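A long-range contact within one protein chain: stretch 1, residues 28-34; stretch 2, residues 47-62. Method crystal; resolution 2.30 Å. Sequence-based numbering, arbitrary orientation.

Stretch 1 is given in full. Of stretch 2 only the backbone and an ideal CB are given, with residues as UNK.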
# COMPACT_ATOMS: atom_id res chain seq x y z
N VAL A 28 37.81 -28.80 18.30
CA VAL A 28 37.21 -29.35 17.08
C VAL A 28 38.06 -28.91 15.89
O VAL A 28 38.53 -27.77 15.83
CB VAL A 28 35.72 -28.94 16.88
CG1 VAL A 28 35.05 -28.56 18.20
CG2 VAL A 28 35.58 -27.82 15.85
N THR A 29 38.26 -29.83 14.94
CA THR A 29 39.03 -29.54 13.73
C THR A 29 38.24 -28.61 12.81
O THR A 29 37.13 -28.93 12.40
CB THR A 29 39.36 -30.82 12.96
OG1 THR A 29 40.12 -31.71 13.79
CG2 THR A 29 40.16 -30.50 11.70
N VAL A 30 38.84 -27.46 12.49
CA VAL A 30 38.19 -26.43 11.67
C VAL A 30 39.02 -26.10 10.42
O VAL A 30 40.15 -25.63 10.52
CB VAL A 30 37.98 -25.12 12.48
CG1 VAL A 30 37.42 -24.02 11.59
CG2 VAL A 30 37.07 -25.36 13.67
N TYR A 31 38.44 -26.36 9.25
CA TYR A 31 39.00 -25.91 7.97
C TYR A 31 38.36 -24.59 7.58
O TYR A 31 37.22 -24.32 7.95
CB TYR A 31 38.76 -26.95 6.88
CG TYR A 31 39.33 -28.32 7.19
CD1 TYR A 31 40.66 -28.62 6.89
CD2 TYR A 31 38.56 -29.30 7.79
CE1 TYR A 31 41.19 -29.88 7.17
CE2 TYR A 31 39.08 -30.55 8.08
CZ TYR A 31 40.39 -30.84 7.77
OH TYR A 31 40.90 -32.08 8.06
N ALA A 32 39.08 -23.75 6.84
CA ALA A 32 38.58 -22.42 6.52
C ALA A 32 39.19 -21.78 5.26
O ALA A 32 40.39 -21.94 4.97
CB ALA A 32 38.78 -21.49 7.71
N PHE A 33 38.35 -21.07 4.51
CA PHE A 33 38.77 -20.20 3.43
C PHE A 33 37.96 -18.90 3.39
O PHE A 33 36.77 -18.89 3.72
CB PHE A 33 38.65 -20.89 2.07
CG PHE A 33 38.90 -19.97 0.91
CD1 PHE A 33 40.19 -19.63 0.53
CD2 PHE A 33 37.83 -19.40 0.21
CE1 PHE A 33 40.42 -18.76 -0.53
CE2 PHE A 33 38.05 -18.53 -0.85
CZ PHE A 33 39.35 -18.21 -1.22
N ASP A 34 38.61 -17.83 2.95
CA ASP A 34 37.99 -16.53 2.78
C ASP A 34 38.77 -15.79 1.69
O ASP A 34 39.97 -16.01 1.53
CB ASP A 34 38.03 -15.75 4.09
CG ASP A 34 37.10 -14.55 4.10
OD1 ASP A 34 36.21 -14.49 4.97
OD2 ASP A 34 37.25 -13.67 3.23
N UNK A 47 44.37 -22.25 15.59
CA UNK A 47 44.44 -23.68 15.28
C UNK A 47 43.67 -24.14 14.05
O UNK A 47 43.57 -25.33 13.80
CB UNK A 47 43.93 -24.47 16.49
N UNK A 48 43.11 -23.20 13.29
CA UNK A 48 42.38 -23.54 12.08
C UNK A 48 43.34 -24.01 10.99
O UNK A 48 44.49 -23.59 10.94
CB UNK A 48 41.56 -22.34 11.59
N UNK A 49 42.85 -24.90 10.13
CA UNK A 49 43.61 -25.35 8.97
C UNK A 49 43.15 -24.61 7.71
O UNK A 49 42.01 -24.77 7.26
CB UNK A 49 43.46 -26.86 8.79
N UNK A 50 44.03 -23.78 7.16
CA UNK A 50 43.71 -22.96 5.99
C UNK A 50 43.55 -23.82 4.74
O UNK A 50 44.21 -24.86 4.60
CB UNK A 50 44.80 -21.91 5.76
N UNK A 51 42.67 -23.39 3.85
CA UNK A 51 42.43 -24.06 2.57
C UNK A 51 42.57 -23.07 1.42
O UNK A 51 42.43 -21.86 1.60
CB UNK A 51 41.04 -24.70 2.55
N UNK A 52 42.83 -23.61 0.23
CA UNK A 52 43.10 -22.82 -0.96
C UNK A 52 41.85 -22.15 -1.54
O UNK A 52 41.93 -21.09 -2.15
CB UNK A 52 43.74 -23.71 -2.02
N UNK A 53 40.71 -22.80 -1.34
CA UNK A 53 39.45 -22.35 -1.93
C UNK A 53 38.24 -23.03 -1.27
O UNK A 53 38.41 -23.87 -0.39
CB UNK A 53 39.45 -22.63 -3.43
N UNK A 54 37.04 -22.67 -1.71
CA UNK A 54 35.79 -23.25 -1.18
C UNK A 54 35.69 -24.76 -1.35
O UNK A 54 35.27 -25.47 -0.44
CB UNK A 54 34.59 -22.60 -1.87
N UNK A 55 36.05 -25.24 -2.54
CA UNK A 55 36.02 -26.68 -2.82
C UNK A 55 36.90 -27.47 -1.86
O UNK A 55 36.49 -28.52 -1.36
CB UNK A 55 36.46 -26.95 -4.26
N UNK A 56 38.11 -26.96 -1.61
CA UNK A 56 39.04 -27.57 -0.66
C UNK A 56 38.41 -27.74 0.72
O UNK A 56 38.49 -28.82 1.31
CB UNK A 56 40.31 -26.72 -0.55
N UNK A 57 37.78 -26.68 1.22
CA UNK A 57 37.07 -26.74 2.49
C UNK A 57 35.96 -27.80 2.41
O UNK A 57 35.82 -28.63 3.31
CB UNK A 57 36.49 -25.37 2.85
N UNK A 58 35.19 -27.76 1.32
CA UNK A 58 34.07 -28.68 1.12
C UNK A 58 34.49 -30.15 1.20
O UNK A 58 33.86 -30.95 1.90
CB UNK A 58 33.41 -28.41 -0.24
N UNK A 59 35.56 -30.51 0.49
CA UNK A 59 36.03 -31.90 0.44
C UNK A 59 36.50 -32.43 1.80
O UNK A 59 36.33 -33.61 2.09
CB UNK A 59 37.17 -32.02 -0.57
N UNK A 60 37.07 -31.55 2.62
CA UNK A 60 37.64 -31.95 3.91
C UNK A 60 36.61 -32.01 5.06
O UNK A 60 36.83 -32.72 6.04
CB UNK A 60 38.76 -30.98 4.29
N UNK A 61 35.50 -31.28 4.92
CA UNK A 61 34.59 -31.03 6.04
C UNK A 61 33.36 -31.95 6.08
O UNK A 61 32.90 -32.44 5.05
CB UNK A 61 34.12 -29.57 5.99
N UNK A 62 32.84 -32.16 7.29
CA UNK A 62 31.60 -32.89 7.51
C UNK A 62 30.44 -31.93 7.68
O UNK A 62 29.33 -32.19 7.22
CB UNK A 62 31.72 -33.80 8.73

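Position 47 has phi 115° and no stretch 1 atom near its ideal CB. Positive phi favours glycine. It is Gly 47, closing the preceding helix in a Schellman motif.

At position 48 the CB points sideways, 3.7 Å from Val 30 O. A small apolar residue suits. It is Ala 48; its CB lies 4.5 Å from Val 30 CG1.

Position 49 pairs with Tyr 31 in a parallel bridge. Its N donates to Val 30 O (2.8 Å), and its O accepts from Ala 32 N (3.1 Å). The CB shares a sheet face with the Tyr 31 side chain, 3.8 Å from Tyr 31 CD1. Many chains with a methylene would do. It is Gln 49, its OE1 4.1 Å from Thr 29 CG2.

Position 50 pairs with Ala 32, both CB atoms on the other face. The ideal CB is 4.5 Å from Ala 32 O. Stretch 1 demands little here. It is Ala 50.

At position 51 the N donates to Ala 32 O (2.9 Å), continuing the ladder. The CB points toward stretch 1, 3.7 Å from Ala 32 O and 4.5 Å from Phe 33 CB. Cysteine, valine or alanine would suit. It is Cys 51, with SG 3.8 Å from Tyr 31 CB.

Position 52 points away, so polar or charged chains fit. It is Glu 52; its backbone O lies 3.2 Å from Phe 33 CE1.

Position 53 precedes the helix and also points away. Asparagine, aspartate, serine or threonine could cap. It is Asn 53: OD1 accepts from the N of position 56 (2.8 Å), while CA sits over the Phe 33 ring face, 3.7 Å from its centroid.

At position 54 the CB points sideways. Several polar chains could reach the ring edge. It is Asn 54, with OD1 3.3 Å from Phe 33 CD2, near the ring plane.

Positions 55, 56, 58 and 59 are helical, without CB contact to stretch 1. They are Gln 55, Lys 56, Ala 58 and Ala 59.

The ideal CB of position 57 is 4.9 Å from Tyr 31 CB and 5.0 Å from Phe 33 N. A branched aliphatic chain suits that gap. It is Val 57, with CG2 3.7 Å from Phe 33 CB and CG1 4.3 Å from Tyr 31 CB.

At position 60 the CB points toward stretch 1 and lies 3.8 Å from Tyr 31 CE2. Alanine suits the close approach. It is Ala 60, its CB over the Tyr 31 ring face.

Position 61 leaves the helix. A small polar residue fits. It is Ser 61: OG donates to Val 57 O (2.8 Å).

Position 62 is out of reach; it is Asp 62.

Stretch 2 47-62: GAQACENNQKVAAASD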
# COMPACT_ATOMS: atom_id res chain seq x y z
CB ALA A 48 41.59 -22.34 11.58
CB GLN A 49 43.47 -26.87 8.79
CG GLN A 49 44.20 -27.67 9.87
CD GLN A 49 44.38 -29.14 9.51
OE1 GLN A 49 44.00 -30.02 10.28
NE2 GLN A 49 44.96 -29.40 8.34
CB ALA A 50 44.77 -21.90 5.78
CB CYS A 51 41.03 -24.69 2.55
SG CYS A 51 40.76 -25.96 3.79
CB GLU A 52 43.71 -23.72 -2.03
CG GLU A 52 44.37 -23.02 -3.19
CD GLU A 52 44.83 -24.00 -4.24
OE1 GLU A 52 43.96 -24.66 -4.86
OE2 GLU A 52 46.05 -24.13 -4.45
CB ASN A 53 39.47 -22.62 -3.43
CG ASN A 53 39.79 -24.06 -3.76
OD1 ASN A 53 39.16 -24.98 -3.25
ND2 ASN A 53 40.79 -24.26 -4.62
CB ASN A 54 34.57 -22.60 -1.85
CG ASN A 54 34.39 -21.14 -1.47
OD1 ASN A 54 34.91 -20.67 -0.46
ND2 ASN A 54 33.64 -20.41 -2.29
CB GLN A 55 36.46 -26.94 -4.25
CG GLN A 55 35.52 -26.37 -5.29
CD GLN A 55 35.80 -26.92 -6.67
OE1 GLN A 55 36.95 -27.03 -7.09
NE2 GLN A 55 34.73 -27.27 -7.38
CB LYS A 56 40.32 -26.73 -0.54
CG LYS A 56 41.25 -26.82 -1.75
CD LYS A 56 42.33 -27.89 -1.56
CE LYS A 56 43.54 -27.35 -0.80
NZ LYS A 56 43.26 -26.98 0.62
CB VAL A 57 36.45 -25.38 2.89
CG1 VAL A 57 35.69 -25.50 4.21
CG2 VAL A 57 37.52 -24.30 2.98
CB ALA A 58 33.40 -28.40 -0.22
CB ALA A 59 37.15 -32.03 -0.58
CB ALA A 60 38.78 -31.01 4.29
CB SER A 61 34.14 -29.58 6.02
OG SER A 61 35.26 -28.71 6.01
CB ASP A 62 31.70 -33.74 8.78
CG ASP A 62 32.91 -34.66 8.79
OD1 ASP A 62 33.42 -35.00 7.70
OD2 ASP A 62 33.34 -35.03 9.90
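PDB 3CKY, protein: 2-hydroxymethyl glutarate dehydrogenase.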